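Local coordinates for peroxiredoxin 5 (Alvinella pompejana, PDB 2XHF), which probably reduces hydrogen peroxide and organic hydroperoxides as a thiol-dependent antioxidant enzyme of the thioredoxin-fold peroxiredoxin family, at residues Ile19-Val23 / Glu113-Leu118. Residues are numbered along the deposited sequence; the frame is centred on the assembly and turned at random.
Sequences IIPDV and EFTRAL
The phenyl ring of F114 meets the loop 19-23 along its rim: the carbonyl oxygen of P21 and the CG2 methyl of V23 both lie at the ring edge, in its plane, and CB of I20 stands at the edge too, 4.3 Å from F114 CE1. The P21 ring stands to one side of that plane, beyond CE1, so its CD meets the phenyl from above its margin. The backbone oxygen P21 O comes to 3.6 Å from F114 CE1, where it faces the slightly positive rim of the ring; the same oxygen accepts a weak hydrogen bond from V23 N, as in an inverse gamma turn centred on D22. With CG anti to the backbone N (chi1 -178°), the F114 ring leaves the flank of helix 113-118 and reaches over to the loop.

P21 illustrates how a proline can pack on a helix without any polar bond between the two segments. Its ring packs against one turn of the helix, CD lying 3.6 Å from F114 CE1 and 3.7 Å from L118 CD1. P21 CB sits 3.6 Å from A117 CB, while F114 and L118 are each met crosswise. In V23, CG1 lies anti to the carbonyl carbon (chi1 -46°), which leaves CG2 between N and the carbonyl carbon, 3.6 Å from F114 CB. V23 runs antiparallel to the extended chain of E113, whose carboxylate carbon CD stays 4.1 Å from V23 CB, a looser contact at the exposed margin.

In the thioredoxin-like fold, this contact joins the loop leading into strand 24-26 to the helix after strand 105-108. The carboxylate of D109 hydrogen-bonds F114 N and T115 OG1; F114 and L118 rest on Y136 of strand 136-141, and I20 reaches I140 of that strand and I145 of strand 144-150.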
loop_
_atom_site.group_PDB
_atom_site.type_symbol
_atom_site.label_atom_id
_atom_site.label_comp_id
_atom_site.label_asym_id
_atom_site.label_seq_id
_atom_site.Cartn_x
_atom_site.Cartn_y
_atom_site.Cartn_z
ATOM N N ILE A 19 -28.251 -0.002 8.512
ATOM C CA ILE A 19 -27.777 -0.452 7.208
ATOM C C ILE A 19 -26.368 0.108 7.026
ATOM O O ILE A 19 -26.133 1.294 7.243
ATOM C CB ILE A 19 -28.744 0.017 6.077
ATOM C CG1 ILE A 19 -30.154 -0.543 6.324
ATOM C CG2 ILE A 19 -28.233 -0.406 4.727
ATOM C CD1 ILE A 19 -31.173 -0.130 5.316
ATOM N N ILE A 20 -25.415 -0.735 6.648
ATOM C CA ILE A 20 -24.049 -0.229 6.440
ATOM C C ILE A 20 -24.015 0.785 5.290
ATOM O O ILE A 20 -24.846 0.726 4.375
ATOM C CB ILE A 20 -23.015 -1.374 6.181
ATOM C CG1 ILE A 20 -23.274 -2.079 4.828
ATOM C CG2 ILE A 20 -23.013 -2.384 7.351
ATOM C CD1 ILE A 20 -22.246 -3.170 4.490
ATOM N N PRO A 21 -23.051 1.723 5.327
ATOM C CA PRO A 21 -22.943 2.708 4.244
ATOM C C PRO A 21 -22.850 2.036 2.885
ATOM O O PRO A 21 -22.112 1.073 2.709
ATOM C CB PRO A 21 -21.638 3.446 4.568
ATOM C CG PRO A 21 -21.507 3.316 6.041
ATOM C CD PRO A 21 -22.034 1.943 6.370
ATOM N N ASP A 22 -23.604 2.587 1.945
ATOM C CA ASP A 22 -23.756 2.063 0.607
ATOM C C ASP A 22 -22.736 2.794 -0.260
ATOM O O ASP A 22 -23.072 3.726 -0.976
ATOM C CB ASP A 22 -25.206 2.368 0.170
ATOM C CG ASP A 22 -25.632 1.675 -1.110
ATOM O OD1 ASP A 22 -24.892 0.825 -1.663
ATOM O OD2 ASP A 22 -26.780 1.991 -1.541
ATOM N N VAL A 23 -21.475 2.393 -0.167
ATOM C CA VAL A 23 -20.427 3.049 -0.944
ATOM C C VAL A 23 -19.637 2.035 -1.756
ATOM O O VAL A 23 -19.670 0.834 -1.482
ATOM C CB VAL A 23 -19.471 3.857 -0.067
ATOM C CG1 VAL A 23 -20.229 4.709 0.950
ATOM C CG2 VAL A 23 -18.545 2.957 0.607
ATOM N N GLU A 113 -13.686 6.271 1.909
ATOM C CA GLU A 113 -15.067 6.721 1.934
ATOM C C GLU A 113 -15.937 5.893 2.889
ATOM O O GLU A 113 -16.772 6.443 3.614
ATOM C CB GLU A 113 -15.667 6.709 0.526
ATOM C CG GLU A 113 -17.041 7.328 0.474
ATOM C CD GLU A 113 -17.613 7.387 -0.923
ATOM O OE1 GLU A 113 -17.071 6.728 -1.836
ATOM O OE2 GLU A 113 -18.615 8.109 -1.102
ATOM N N PHE A 114 -15.755 4.572 2.889
ATOM C CA PHE A 114 -16.550 3.711 3.755
ATOM C C PHE A 114 -16.212 3.981 5.209
ATOM O O PHE A 114 -17.092 4.103 6.062
ATOM C CB PHE A 114 -16.341 2.234 3.422
ATOM C CG PHE A 114 -17.185 1.301 4.257
ATOM C CD1 PHE A 114 -18.511 1.089 3.952
ATOM C CD2 PHE A 114 -16.647 0.632 5.337
ATOM C CE1 PHE A 114 -19.287 0.227 4.699
ATOM C CE2 PHE A 114 -17.406 -0.223 6.095
ATOM C CZ PHE A 114 -18.731 -0.440 5.778
ATOM N N THR A 115 -14.915 4.089 5.470
ATOM C CA THR A 115 -14.417 4.353 6.801
ATOM C C THR A 115 -14.957 5.684 7.349
ATOM O O THR A 115 -15.418 5.768 8.495
ATOM C CB THR A 115 -12.881 4.349 6.759
ATOM O OG1 THR A 115 -12.423 3.027 6.443
ATOM C CG2 THR A 115 -12.262 4.800 8.087
ATOM N N ARG A 116 -14.947 6.723 6.522
ATOM C CA ARG A 116 -15.487 8.003 6.959
ATOM C C ARG A 116 -16.990 7.910 7.191
ATOM O O ARG A 116 -17.502 8.481 8.158
ATOM C CB ARG A 116 -15.178 9.105 5.952
ATOM C CG ARG A 116 -13.767 9.638 6.092
ATOM C CD ARG A 116 -13.532 10.888 5.265
ATOM N NE ARG A 116 -13.821 10.665 3.850
ATOM C CZ ARG A 116 -12.969 10.142 2.973
ATOM N NH1 ARG A 116 -11.744 9.796 3.352
ATOM N NH2 ARG A 116 -13.347 9.969 1.711
ATOM N N ALA A 117 -17.704 7.201 6.315
ATOM C CA ALA A 117 -19.147 7.111 6.425
ATOM C C ALA A 117 -19.507 6.346 7.692
ATOM O O ALA A 117 -20.494 6.654 8.359
ATOM C CB ALA A 117 -19.717 6.426 5.197
ATOM N N LEU A 118 -18.685 5.367 8.037
ATOM C CA LEU A 118 -18.927 4.535 9.201
ATOM C C LEU A 118 -18.509 5.259 10.484
ATOM O O LEU A 118 -18.929 4.890 11.584
ATOM C CB LEU A 118 -18.157 3.210 9.053
ATOM C CG LEU A 118 -18.659 2.027 9.882
ATOM C CD1 LEU A 118 -20.108 1.650 9.542
ATOM C CD2 LEU A 118 -17.741 0.838 9.699
#